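Local coordinates for protein caspase Nc (Drosophila melanogaster, PDB 2FP3) that acts as an initiator cysteine protease of the peptidase C14A family, helping to switch on the caspase cascade that carries out apoptosis, at residues D232-Y237 with Y298-F303; E128-V133 with K177-P182; Y243-D248 with R287-S292. The protein carries 2 engineered substitutions. All coordinates share one frame; numbering follows the deposited sequence.

Overall arrangement
Interaction 2 comes first along the chain: parallel strands 130-139 and 177-181 meet and close a loop of 43 residues in the buried middle of the caspase sheet. Interaction 1 opens after it and joins strand 233-237 to the antiparallel strand 297-301, spanning the two helices 251-266 and 272-284. The two share one sheet, since strands 177-181 and 233-237 are neighbours, with probable backbone hydrogen bonds between L234 and both K177 and L179. Interaction 3 lies wholly within the span closed by interaction 1. It ties two surface loops that flank those helices, with its centre about 25 Å from each of the other two centres.

Interaction 1 of 3, residues D232-Y237 with Y298-F303; sequences DTLVCY and YDNLGF
T233-Y237 and Y298-L301 run antiparallel with their axes 4.5 Å apart at closest approach, T233-L301 and V235-D299 forming hydrogen-bonded pairs and L234-N300 and C236-Y298 non-hydrogen-bonded ones. The D299 N to V235 O bond is 2.8 Å long. At the N-terminal end of 233-237, D232 and T233 both face L301, a G1 beta bulge, and D232 N bonds weakly to G302 O. The main side-chain contact is a CH-pi interaction: L234 CG stands 3.4 Å from the centroid of the F303 ring, nearly on its normal. L234 CD2 reaches back over F303 CG and CB, while CD1 covers CZ and CE1. F303 CG, anti to its backbone N (chi1 -172°), carries the ring up to this leucine, and T233 N lies in plane at the ring's edge. N300 grips the backbone of F303 twice: OD1 accepts from F303 N at 2.7 Å, an Asx motif, and ND2 donates to F303 O. On the face that carries V235 and D299, D299 OD2 accepts from Y237 OH over 2.6 Å, on the syn side but 32° out of the carboxylate plane; K161 also binds this hydroxyl. Strand 297-301 forms one edge of the sheet within this chain, and in dimeric caspases its equivalent lies at the subunit interface. Strand 177-181 flanks 233-237 on its other side, while helix 272-284 covers the face bearing L234, C236 and Y298 and helix 157-162 packs against V235 and Y237.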
ATOM      1  N   ASP A 232      -0.824  11.127  10.046  1.00 34.69           N
ATOM      2  CA  ASP A 232      -1.721  10.742   8.969  1.00 36.92           C
ATOM      3  C   ASP A 232      -1.161   9.563   8.164  1.00 35.18           C
ATOM      4  O   ASP A 232      -1.229   9.542   6.929  1.00 34.53           O
ATOM      5  CB  ASP A 232      -1.924  11.949   8.067  1.00 38.50           C
ATOM      6  CG  ASP A 232      -2.398  13.162   8.838  1.00 40.74           C
ATOM      7  OD1 ASP A 232      -3.589  13.213   9.200  1.00 39.91           O
ATOM      8  OD2 ASP A 232      -1.575  14.059   9.099  1.00 43.70           O
ATOM      9  N   THR A 233      -0.622   8.574   8.861  1.00 33.49           N
ATOM     10  CA  THR A 233      -0.044   7.450   8.160  1.00 35.90           C
ATOM     11  C   THR A 233      -0.483   6.081   8.661  1.00 36.92           C
ATOM     12  O   THR A 233      -0.659   5.865   9.854  1.00 36.94           O
ATOM     13  CB  THR A 233       1.498   7.516   8.226  1.00 34.39           C
ATOM     14  OG1 THR A 233       1.945   8.793   7.754  1.00 33.89           O
ATOM     15  CG2 THR A 233       2.119   6.418   7.380  1.00 33.32           C
ATOM     16  N   LEU A 234      -0.671   5.163   7.723  1.00 37.32           N
ATOM     17  CA  LEU A 234      -1.015   3.790   8.048  1.00 38.65           C
ATOM     18  C   LEU A 234       0.092   2.915   7.467  1.00 39.49           C
ATOM     19  O   LEU A 234       0.522   3.125   6.320  1.00 41.27           O
ATOM     20  CB  LEU A 234      -2.349   3.379   7.420  1.00 38.23           C
ATOM     21  CG  LEU A 234      -3.665   3.984   7.929  1.00 37.33           C
ATOM     22  CD1 LEU A 234      -4.813   3.372   7.128  1.00 35.82           C
ATOM     23  CD2 LEU A 234      -3.850   3.708   9.424  1.00 31.37           C
ATOM     24  N   VAL A 235       0.579   1.966   8.264  1.00 39.70           N
ATOM     25  CA  VAL A 235       1.599   1.037   7.801  1.00 36.94           C
ATOM     26  C   VAL A 235       0.944  -0.327   7.883  1.00 39.39           C
ATOM     27  O   VAL A 235       0.616  -0.811   8.966  1.00 39.37           O
ATOM     28  CB  VAL A 235       2.863   1.071   8.677  1.00 36.77           C
ATOM     29  CG1 VAL A 235       3.875   0.044   8.166  1.00 31.23           C
ATOM     30  CG2 VAL A 235       3.479   2.464   8.634  1.00 31.56           C
ATOM     31  N   CYS A 236       0.741  -0.940   6.723  1.00 42.01           N
ATOM     32  CA  CYS A 236       0.073  -2.231   6.640  1.00 42.13           C
ATOM     33  C   CYS A 236       1.033  -3.376   6.372  1.00 42.62           C
ATOM     34  O   CYS A 236       1.962  -3.250   5.570  1.00 46.47           O
ATOM     35  CB  CYS A 236      -0.996  -2.160   5.552  1.00 41.26           C
ATOM     36  SG  CYS A 236      -1.983  -0.649   5.685  1.00 41.78           S
ATOM     37  N   TYR A 237       0.797  -4.492   7.051  1.00 50.44           N
ATOM     38  CA  TYR A 237       1.633  -5.677   6.924  1.00 58.06           C
ATOM     39  C   TYR A 237       0.757  -6.904   6.708  1.00 66.81           C
ATOM     40  O   TYR A 237      -0.442  -6.869   6.957  1.00 57.03           O
ATOM     41  CB  TYR A 237       2.417  -5.924   8.211  1.00 55.44           C
ATOM     42  CG  TYR A 237       3.036  -4.715   8.865  1.00 60.72           C
ATOM     43  CD1 TYR A 237       4.228  -4.182   8.390  1.00 64.65           C
ATOM     44  CD2 TYR A 237       2.452  -4.137   9.995  1.00 62.98           C
ATOM     45  CE1 TYR A 237       4.837  -3.103   9.023  1.00 67.22           C
ATOM     46  CE2 TYR A 237       3.048  -3.055  10.636  1.00 66.92           C
ATOM     47  CZ  TYR A 237       4.247  -2.541  10.143  1.00 68.15           C
ATOM     48  OH  TYR A 237       4.870  -1.476  10.762  1.00 69.44           O
ATOM     49  N   TYR A 298      -1.796  -3.593  10.986  1.00 39.22           N
ATOM     50  CA  TYR A 298      -1.362  -2.267  10.550  1.00 36.06           C
ATOM     51  C   TYR A 298      -1.166  -1.339  11.736  1.00 35.95           C
ATOM     52  O   TYR A 298      -1.772  -1.539  12.787  1.00 35.89           O
ATOM     53  CB  TYR A 298      -2.379  -1.639   9.586  1.00 36.18           C
ATOM     54  CG  TYR A 298      -3.729  -1.318  10.210  1.00 34.37           C
ATOM     55  CD1 TYR A 298      -4.758  -2.267  10.238  1.00 30.59           C
ATOM     56  CD2 TYR A 298      -3.992  -0.050  10.734  1.00 31.92           C
ATOM     57  CE1 TYR A 298      -6.017  -1.954  10.756  1.00 29.03           C
ATOM     58  CE2 TYR A 298      -5.240   0.267  11.261  1.00 32.27           C
ATOM     59  CZ  TYR A 298      -6.249  -0.681  11.266  1.00 30.70           C
ATOM     60  OH  TYR A 298      -7.492  -0.343  11.760  1.00 31.27           O
ATOM     61  N   ASP A 299      -0.318  -0.326  11.564  1.00 36.23           N
ATOM     62  CA  ASP A 299      -0.079   0.648  12.624  1.00 35.48           C
ATOM     63  C   ASP A 299      -0.716   1.978  12.262  1.00 36.14           C
ATOM     64  O   ASP A 299      -0.535   2.488  11.147  1.00 34.86           O
ATOM     65  CB  ASP A 299       1.411   0.903  12.850  1.00 36.90           C
ATOM     66  CG  ASP A 299       2.210  -0.359  12.994  1.00 38.36           C
ATOM     67  OD1 ASP A 299       1.709  -1.334  13.594  1.00 41.27           O
ATOM     68  OD2 ASP A 299       3.355  -0.360  12.511  1.00 41.07           O
ATOM     69  N   ASN A 300      -1.453   2.542  13.212  1.00 34.45           N
ATOM     70  CA  ASN A 300      -2.101   3.825  13.011  1.00 34.58           C
ATOM     71  C   ASN A 300      -1.186   4.881  13.633  1.00 36.29           C
ATOM     72  O   ASN A 300      -1.085   4.973  14.860  1.00 36.70           O
ATOM     73  CB  ASN A 300      -3.467   3.842  13.699  1.00 33.36           C
ATOM     74  CG  ASN A 300      -4.284   5.049  13.318  1.00 31.09           C
ATOM     75  OD1 ASN A 300      -3.765   6.159  13.275  1.00 34.93           O
ATOM     76  ND2 ASN A 300      -5.573   4.845  13.043  1.00 31.46           N
ATOM     77  N   LEU A 301      -0.501   5.653  12.790  1.00 36.01           N
ATOM     78  CA  LEU A 301       0.399   6.693  13.274  1.00 36.45           C
ATOM     79  C   LEU A 301      -0.284   8.042  13.106  1.00 36.63           C
ATOM     80  O   LEU A 301      -0.086   8.745  12.114  1.00 36.84           O
ATOM     81  CB  LEU A 301       1.709   6.674  12.489  1.00 35.81           C
ATOM     82  CG  LEU A 301       2.414   5.323  12.329  1.00 37.09           C
ATOM     83  CD1 LEU A 301       3.717   5.509  11.551  1.00 34.59           C
ATOM     84  CD2 LEU A 301       2.701   4.734  13.695  1.00 36.79           C
ATOM     85  N   GLY A 302      -1.097   8.407  14.086  1.00 37.33           N
ATOM     86  CA  GLY A 302      -1.803   9.661  13.993  1.00 37.17           C
ATOM     87  C   GLY A 302      -2.715   9.721  12.773  1.00 38.02           C
ATOM     88  O   GLY A 302      -3.004  10.808  12.292  1.00 40.08           O
ATOM     89  N   PHE A 303      -3.144   8.576  12.249  1.00 36.63           N
ATOM     90  CA  PHE A 303      -4.062   8.546  11.100  1.00 36.87           C
ATOM     91  C   PHE A 303      -5.426   8.695  11.789  1.00 37.37           C
ATOM     92  O   PHE A 303      -6.162   7.728  11.965  1.00 41.26           O
ATOM     93  CB  PHE A 303      -3.947   7.194  10.385  1.00 33.24           C
ATOM     94  CG  PHE A 303      -4.710   7.104   9.075  1.00 33.52           C
ATOM     95  CD1 PHE A 303      -6.029   6.647   9.042  1.00 32.00           C
ATOM     96  CD2 PHE A 303      -4.080   7.409   7.863  1.00 30.56           C
ATOM     97  CE1 PHE A 303      -6.703   6.482   7.822  1.00 31.25           C
ATOM     98  CE2 PHE A 303      -4.744   7.248   6.640  1.00 27.49           C
ATOM     99  CZ  PHE A 303      -6.053   6.784   6.619  1.00 30.01           C
TER

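Interaction 2 of 3, residues E128-V133 with K177-P182; sequences ECFVMV and KVLMFP
V178 N donates to F130 O at 2.8 Å, a nearly straight bond (169° at the hydrogen), and K177 CA adds a CA-H...O contact to the same oxygen. The parallel ladder continues from M132 N to V178 O and from M180 N to M132 O. On one face of the sheet the valines align: V131 CG2 rests 3.7 Å from V178 CB, the two side chains pointing the same way. V133 and M180 repeat the pattern, with V133 CG2 lying 4.1 Å from M180 CB, while V133 CG1 meets P182 CD crosswise. The other face carries F130, M132 and L179. A bend at chi3 (71°) places M132 CE 3.9 Å from F181 CZ, and L179 CD2 touches the edge of the F130 ring. Buried K177 turns its amine out of this contact, towards the carbonyls of L172 and A231. Strand 62-68 flanks 130-133, and strand 233-237 flanks 177-181. Neighbouring parallel strands that lead towards the catalytic residues at their C-terminal ends are characteristic of the caspase fold: here one runs on towards H137, probably a catalytic residue, and the other towards A184, an engineered residue at the inferred active-site position.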
ATOM      1  N   GLU A 128      -4.639  14.079  -3.423  1.00 35.62           N
ATOM      2  CA  GLU A 128      -5.380  14.046  -2.177  1.00 36.94           C
ATOM      3  C   GLU A 128      -4.955  12.894  -1.287  1.00 36.23           C
ATOM      4  O   GLU A 128      -5.203  12.930  -0.086  1.00 37.72           O
ATOM      5  CB  GLU A 128      -6.888  13.915  -2.453  1.00 38.44           C
ATOM      6  CG  GLU A 128      -7.537  15.143  -3.091  1.00 38.19           C
ATOM      7  CD  GLU A 128      -8.975  14.900  -3.500  1.00 37.13           C
ATOM      8  OE1 GLU A 128      -9.216  14.088  -4.413  1.00 36.25           O
ATOM      9  OE2 GLU A 128      -9.870  15.525  -2.904  1.00 39.45           O
ATOM     10  N   CYS A 129      -4.307  11.883  -1.863  1.00 34.68           N
ATOM     11  CA  CYS A 129      -3.929  10.697  -1.097  1.00 35.11           C
ATOM     12  C   CYS A 129      -2.710   9.953  -1.660  1.00 34.85           C
ATOM     13  O   CYS A 129      -2.535   9.854  -2.880  1.00 35.22           O
ATOM     14  CB  CYS A 129      -5.143   9.750  -1.051  1.00 33.48           C
ATOM     15  SG  CYS A 129      -4.887   8.146  -0.264  1.00 34.50           S
ATOM     16  N   PHE A 130      -1.872   9.423  -0.774  1.00 33.60           N
ATOM     17  CA  PHE A 130      -0.695   8.690  -1.224  1.00 32.67           C
ATOM     18  C   PHE A 130      -0.659   7.255  -0.708  1.00 31.91           C
ATOM     19  O   PHE A 130      -0.764   7.012   0.492  1.00 34.08           O
ATOM     20  CB  PHE A 130       0.585   9.393  -0.780  1.00 33.08           C
ATOM     21  CG  PHE A 130       1.834   8.693  -1.225  1.00 33.25           C
ATOM     22  CD1 PHE A 130       2.361   8.926  -2.493  1.00 31.93           C
ATOM     23  CD2 PHE A 130       2.443   7.745  -0.407  1.00 33.35           C
ATOM     24  CE1 PHE A 130       3.476   8.221  -2.944  1.00 32.39           C
ATOM     25  CE2 PHE A 130       3.563   7.028  -0.850  1.00 33.94           C
ATOM     26  CZ  PHE A 130       4.078   7.265  -2.118  1.00 35.04           C
ATOM     27  N   VAL A 131      -0.506   6.306  -1.621  1.00 33.34           N
ATOM     28  CA  VAL A 131      -0.422   4.900  -1.248  1.00 32.45           C
ATOM     29  C   VAL A 131       0.795   4.284  -1.911  1.00 34.59           C
ATOM     30  O   VAL A 131       0.980   4.398  -3.124  1.00 34.04           O
ATOM     31  CB  VAL A 131      -1.663   4.096  -1.699  1.00 32.84           C
ATOM     32  CG1 VAL A 131      -1.464   2.619  -1.384  1.00 32.48           C
ATOM     33  CG2 VAL A 131      -2.910   4.608  -0.986  1.00 34.51           C
ATOM     34  N   MET A 132       1.651   3.659  -1.115  1.00 35.40           N
ATOM     35  CA  MET A 132       2.815   2.991  -1.680  1.00 40.48           C
ATOM     36  C   MET A 132       2.685   1.517  -1.332  1.00 41.46           C
ATOM     37  O   MET A 132       2.313   1.170  -0.208  1.00 40.62           O
ATOM     38  CB  MET A 132       4.130   3.533  -1.098  1.00 42.65           C
ATOM     39  CG  MET A 132       5.372   2.743  -1.575  1.00 44.04           C
ATOM     40  SD  MET A 132       6.954   3.117  -0.732  1.00 45.43           S
ATOM     41  CE  MET A 132       6.682   2.388   0.871  1.00 42.50           C
ATOM     42  N   VAL A 133       2.947   0.651  -2.305  1.00 41.97           N
ATOM     43  CA  VAL A 133       2.903  -0.776  -2.047  1.00 42.34           C
ATOM     44  C   VAL A 133       4.232  -1.352  -2.497  1.00 43.33           C
ATOM     45  O   VAL A 133       4.551  -1.352  -3.688  1.00 45.27           O
ATOM     46  CB  VAL A 133       1.761  -1.490  -2.798  1.00 43.07           C
ATOM     47  CG1 VAL A 133       1.764  -2.966  -2.437  1.00 42.96           C
ATOM     48  CG2 VAL A 133       0.418  -0.879  -2.424  1.00 41.37           C
ATOM     49  N   LYS A 177      -1.605   8.966   4.165  1.00 32.86           N
ATOM     50  CA  LYS A 177      -0.483   8.182   3.627  1.00 33.30           C
ATOM     51  C   LYS A 177      -0.612   6.706   4.028  1.00 33.31           C
ATOM     52  O   LYS A 177      -0.647   6.371   5.220  1.00 33.51           O
ATOM     53  CB  LYS A 177       0.856   8.746   4.117  1.00 34.11           C
ATOM     54  CG  LYS A 177       1.123  10.184   3.671  1.00 35.14           C
ATOM     55  CD  LYS A 177       2.461  10.693   4.178  1.00 32.55           C
ATOM     56  CE  LYS A 177       2.407  10.998   5.653  1.00 34.05           C
ATOM     57  NZ  LYS A 177       1.492  12.139   5.891  1.00 32.66           N
ATOM     58  N   VAL A 178      -0.686   5.829   3.031  1.00 32.51           N
ATOM     59  CA  VAL A 178      -0.831   4.399   3.274  1.00 31.91           C
ATOM     60  C   VAL A 178       0.387   3.676   2.735  1.00 30.29           C
ATOM     61  O   VAL A 178       0.563   3.579   1.524  1.00 31.65           O
ATOM     62  CB  VAL A 178      -2.104   3.839   2.571  1.00 32.88           C
ATOM     63  CG1 VAL A 178      -2.340   2.375   2.970  1.00 31.44           C
ATOM     64  CG2 VAL A 178      -3.324   4.690   2.943  1.00 32.31           C
ATOM     65  N   LEU A 179       1.228   3.179   3.638  1.00 32.23           N
ATOM     66  CA  LEU A 179       2.446   2.468   3.257  1.00 32.88           C
ATOM     67  C   LEU A 179       2.205   0.976   3.470  1.00 35.68           C
ATOM     68  O   LEU A 179       1.985   0.536   4.593  1.00 35.33           O
ATOM     69  CB  LEU A 179       3.615   2.957   4.114  1.00 31.20           C
ATOM     70  CG  LEU A 179       3.771   4.481   4.229  1.00 33.06           C
ATOM     71  CD1 LEU A 179       4.911   4.818   5.182  1.00 32.12           C
ATOM     72  CD2 LEU A 179       4.028   5.094   2.862  1.00 27.74           C
ATOM     73  N   MET A 180       2.244   0.201   2.389  1.00 38.94           N
ATOM     74  CA  MET A 180       1.976  -1.234   2.468  1.00 44.67           C
ATOM     75  C   MET A 180       3.136  -2.155   2.116  1.00 43.47           C
ATOM     76  O   MET A 180       3.710  -2.059   1.032  1.00 42.68           O
ATOM     77  CB  MET A 180       0.793  -1.595   1.567  1.00 48.70           C
ATOM     78  CG  MET A 180      -0.481  -0.852   1.885  1.00 57.10           C
ATOM     79  SD  MET A 180      -1.889  -1.521   0.972  1.00 63.73           S
ATOM     80  CE  MET A 180      -2.363  -2.894   2.044  1.00 63.96           C
ATOM     81  N   PHE A 181       3.456  -3.054   3.041  1.00 43.86           N
ATOM     82  CA  PHE A 181       4.526  -4.029   2.854  1.00 45.85           C
ATOM     83  C   PHE A 181       3.927  -5.415   3.083  1.00 48.23           C
ATOM     84  O   PHE A 181       4.158  -6.037   4.113  1.00 46.91           O
ATOM     85  CB  PHE A 181       5.641  -3.787   3.861  1.00 42.41           C
ATOM     86  CG  PHE A 181       6.081  -2.365   3.938  1.00 43.65           C
ATOM     87  CD1 PHE A 181       5.423  -1.463   4.771  1.00 43.76           C
ATOM     88  CD2 PHE A 181       7.157  -1.918   3.186  1.00 42.61           C
ATOM     89  CE1 PHE A 181       5.831  -0.137   4.857  1.00 40.82           C
ATOM     90  CE2 PHE A 181       7.571  -0.592   3.265  1.00 43.66           C
ATOM     91  CZ  PHE A 181       6.906   0.297   4.105  1.00 41.84           C
ATOM     92  N   PRO A 182       3.142  -5.909   2.119  1.00 49.51           N
ATOM     93  CA  PRO A 182       2.498  -7.222   2.219  1.00 57.13           C
ATOM     94  C   PRO A 182       3.430  -8.417   2.449  1.00 67.58           C
ATOM     95  O   PRO A 182       2.974  -9.526   2.726  1.00 69.96           O
ATOM     96  CB  PRO A 182       1.707  -7.320   0.912  1.00 53.31           C
ATOM     97  CG  PRO A 182       2.477  -6.435  -0.030  1.00 49.15           C
ATOM     98  CD  PRO A 182       2.838  -5.262   0.830  1.00 48.13           C
TER

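Interaction 3 of 3, residues Y243-D248 with R287-S292; sequences YVTHRD and RTKKGS
One hydrogen bond links the loops directly: T288 OG1 donates to V244 O at 3.2 Å, approaching nearly along the C=O axis. T288 OG1 is anti to its backbone N (chi1 -178°), which turns the hydroxyl to this carbonyl. T245 OG1 makes a weak bond to the same oxygen, so two threonine hydroxyls meet at V244 O. Van der Waals packing follows around T245. The methyl groups of the threonines touch, T245 CG2 lying 3.6 Å from T288 CG2. The K289 chain crosses T245 at about a right angle and sets its CE 3.3 Å from T245 OG1. The charged groups gather at H246. The R287 chain is extended from CG to NE, and its NH2 lies 3.6 Å from H246 CD2, with CD2 at the edge of the guanidinium and the two planes 85° apart. The imidazole is also held through H246 ND1, which donates to D248 OD1 at 2.8 Å; the oxygen lies in the ring plane, although the donor stands 34° out of the carboxylate plane. R247 adds charge alone, since D248 OD1 sits over a face of its guanidinium. The carboxylate may favour a protonated imidazole, whereas the nearby arginine may oppose it. By their positions in the fold, the two loops probably correspond to L3 and L4, which border the substrate groove in related caspases; V244 lies about 10 Å from H137, side chain to side chain. The 243-248 loop leads into helix 251-266, whose T251 contacts T245 and K289 and whose W254 meets H246 and K289, while 287-292 runs from helix 272-284 towards strand 297-301.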
ATOM      1  N   TYR A 243       4.970 -18.420   4.414  1.00132.64           N
ATOM      2  CA  TYR A 243       5.174 -17.904   3.071  1.00143.41           C
ATOM      3  C   TYR A 243       4.506 -18.743   1.989  1.00150.05           C
ATOM      4  O   TYR A 243       4.204 -18.234   0.912  1.00151.45           O
ATOM      5  CB  TYR A 243       6.680 -17.727   2.774  1.00153.70           C
ATOM      6  CG  TYR A 243       7.636 -18.707   3.447  1.00159.17           C
ATOM      7  CD1 TYR A 243       9.009 -18.451   3.473  1.00161.63           C
ATOM      8  CD2 TYR A 243       7.179 -19.879   4.056  1.00161.80           C
ATOM      9  CE1 TYR A 243       9.901 -19.333   4.087  1.00164.73           C
ATOM     10  CE2 TYR A 243       8.064 -20.768   4.675  1.00164.78           C
ATOM     11  CZ  TYR A 243       9.421 -20.487   4.686  1.00165.58           C
ATOM     12  OH  TYR A 243      10.297 -21.354   5.300  1.00166.12           O
ATOM     13  N   VAL A 244       4.262 -20.020   2.277  1.00155.19           N
ATOM     14  CA  VAL A 244       3.614 -20.906   1.312  1.00154.53           C
ATOM     15  C   VAL A 244       2.120 -21.003   1.622  1.00161.11           C
ATOM     16  O   VAL A 244       1.731 -21.363   2.734  1.00164.65           O
ATOM     17  CB  VAL A 244       4.233 -22.325   1.346  1.00151.06           C
ATOM     18  CG1 VAL A 244       3.588 -23.203   0.282  1.00148.35           C
ATOM     19  CG2 VAL A 244       5.738 -22.239   1.124  1.00148.26           C
ATOM     20  N   THR A 245       1.287 -20.677   0.635  1.00163.16           N
ATOM     21  CA  THR A 245      -0.164 -20.715   0.807  1.00159.86           C
ATOM     22  C   THR A 245      -0.868 -21.000  -0.518  1.00162.66           C
ATOM     23  O   THR A 245      -0.300 -20.779  -1.587  1.00166.22           O
ATOM     24  CB  THR A 245      -0.693 -19.365   1.358  1.00160.38           C
ATOM     25  OG1 THR A 245      -0.079 -19.087   2.621  1.00156.95           O
ATOM     26  CG2 THR A 245      -2.204 -19.405   1.539  1.00156.42           C
ATOM     27  N   HIS A 246      -2.100 -21.499  -0.439  1.00164.36           N
ATOM     28  CA  HIS A 246      -2.898 -21.790  -1.626  1.00159.82           C
ATOM     29  C   HIS A 246      -2.173 -22.747  -2.573  1.00153.28           C
ATOM     30  O   HIS A 246      -2.386 -22.717  -3.781  1.00155.97           O
ATOM     31  CB  HIS A 246      -3.234 -20.469  -2.338  1.00164.38           C
ATOM     32  CG  HIS A 246      -4.223 -20.602  -3.454  1.00169.32           C
ATOM     33  ND1 HIS A 246      -3.896 -21.128  -4.685  1.00171.45           N
ATOM     34  CD2 HIS A 246      -5.532 -20.263  -3.526  1.00171.47           C
ATOM     35  CE1 HIS A 246      -4.959 -21.106  -5.469  1.00172.27           C
ATOM     36  NE2 HIS A 246      -5.965 -20.586  -4.790  1.00172.39           N
ATOM     37  N   ARG A 247      -1.319 -23.596  -2.010  1.00143.92           N
ATOM     38  CA  ARG A 247      -0.542 -24.575  -2.772  1.00137.17           C
ATOM     39  C   ARG A 247       0.404 -23.953  -3.805  1.00149.67           C
ATOM     40  O   ARG A 247       1.395 -24.572  -4.192  1.00138.86           O
ATOM     41  CB  ARG A 247      -1.465 -25.579  -3.479  1.00119.78           C
ATOM     42  CG  ARG A 247      -1.858 -25.184  -4.899  1.00107.04           C
ATOM     43  CD  ARG A 247      -2.513 -26.328  -5.653  1.00101.25           C
ATOM     44  NE  ARG A 247      -2.714 -26.004  -7.062  1.00100.12           N
ATOM     45  CZ  ARG A 247      -3.582 -25.102  -7.506  1.00100.67           C
ATOM     46  NH1 ARG A 247      -4.339 -24.426  -6.650  1.00101.18           N
ATOM     47  NH2 ARG A 247      -3.693 -24.868  -8.807  1.00100.90           N
ATOM     48  N   ASP A 248       0.098 -22.737  -4.257  1.00153.47           N
ATOM     49  CA  ASP A 248       0.933 -22.056  -5.244  1.00157.94           C
ATOM     50  C   ASP A 248       0.942 -20.533  -5.076  1.00162.21           C
ATOM     51  O   ASP A 248       0.782 -19.792  -6.049  1.00186.17           O
ATOM     52  CB  ASP A 248       0.480 -22.422  -6.669  1.00156.68           C
ATOM     53  CG  ASP A 248      -0.935 -21.947  -6.986  1.00142.46           C
ATOM     54  OD1 ASP A 248      -1.874 -22.318  -6.253  1.00134.12           O
ATOM     55  OD2 ASP A 248      -1.110 -21.205  -7.978  1.00133.56           O
ATOM     56  N   ARG A 287      -6.564 -21.371   5.453  1.00152.41           N
ATOM     57  CA  ARG A 287      -5.619 -22.463   5.659  1.00155.28           C
ATOM     58  C   ARG A 287      -4.160 -22.012   5.731  1.00161.49           C
ATOM     59  O   ARG A 287      -3.826 -20.878   5.392  1.00167.51           O
ATOM     60  CB  ARG A 287      -5.786 -23.481   4.529  1.00149.91           C
ATOM     61  CG  ARG A 287      -5.748 -22.846   3.147  1.00139.88           C
ATOM     62  CD  ARG A 287      -6.139 -23.816   2.047  1.00133.41           C
ATOM     63  NE  ARG A 287      -6.191 -23.152   0.746  1.00130.15           N
ATOM     64  CZ  ARG A 287      -6.525 -23.753  -0.392  1.00128.85           C
ATOM     65  NH1 ARG A 287      -6.840 -25.041  -0.401  1.00127.77           N
ATOM     66  NH2 ARG A 287      -6.543 -23.064  -1.524  1.00128.21           N
ATOM     67  N   THR A 288      -3.304 -22.926   6.181  1.00163.26           N
ATOM     68  CA  THR A 288      -1.863 -22.709   6.314  1.00158.70           C
ATOM     69  C   THR A 288      -1.404 -21.328   6.802  1.00161.35           C
ATOM     70  O   THR A 288      -0.497 -20.729   6.222  1.00161.78           O
ATOM     71  CB  THR A 288      -1.139 -23.034   4.980  1.00156.20           C
ATOM     72  OG1 THR A 288       0.274 -22.862   5.143  1.00152.59           O
ATOM     73  CG2 THR A 288      -1.630 -22.128   3.863  1.00152.84           C
ATOM     74  N   LYS A 289      -2.022 -20.836   7.876  1.00159.65           N
ATOM     75  CA  LYS A 289      -1.667 -19.537   8.457  1.00158.91           C
ATOM     76  C   LYS A 289      -2.628 -19.141   9.573  1.00163.91           C
ATOM     77  O   LYS A 289      -2.593 -18.013  10.067  1.00162.10           O
ATOM     78  CB  LYS A 289      -1.657 -18.438   7.385  1.00153.47           C
ATOM     79  CG  LYS A 289      -3.020 -18.101   6.799  1.00147.05           C
ATOM     80  CD  LYS A 289      -2.924 -16.970   5.777  1.00143.41           C
ATOM     81  CE  LYS A 289      -2.104 -17.373   4.559  1.00141.62           C
ATOM     82  NZ  LYS A 289      -2.031 -16.282   3.551  1.00140.69           N
ATOM     83  N   LYS A 290      -3.486 -20.079   9.963  1.00161.82           N
ATOM     84  CA  LYS A 290      -4.467 -19.844  11.016  1.00155.80           C
ATOM     85  C   LYS A 290      -4.042 -20.591  12.277  1.00155.89           C
ATOM     86  O   LYS A 290      -4.708 -21.532  12.707  1.00168.12           O
ATOM     87  CB  LYS A 290      -5.846 -20.329  10.554  1.00151.10           C
ATOM     88  CG  LYS A 290      -7.005 -19.937  11.462  1.00137.62           C
ATOM     89  CD  LYS A 290      -8.331 -20.425  10.889  1.00129.95           C
ATOM     90  CE  LYS A 290      -9.517 -19.925  11.701  1.00127.33           C
ATOM     91  NZ  LYS A 290      -9.479 -20.403  13.111  1.00125.99           N
ATOM     92  N   GLY A 291      -2.926 -20.167  12.862  1.00158.83           N
ATOM     93  CA  GLY A 291      -2.430 -20.810  14.065  1.00152.46           C
ATOM     94  C   GLY A 291      -2.639 -19.974  15.313  1.00158.65           C
ATOM     95  O   GLY A 291      -3.420 -20.339  16.194  1.00148.68           O
ATOM     96  N   SER A 292      -1.934 -18.849  15.391  1.00167.65           N
ATOM     97  CA  SER A 292      -2.045 -17.955  16.537  1.00184.45           C
ATOM     98  C   SER A 292      -3.204 -16.976  16.364  1.00194.95           C
ATOM     99  O   SER A 292      -3.268 -15.950  17.043  1.00200.48           O
ATOM    100  CB  SER A 292      -0.734 -17.187  16.736  1.00186.87           C
ATOM    101  OG  SER A 292      -0.378 -16.467  15.569  1.00182.71           O
TER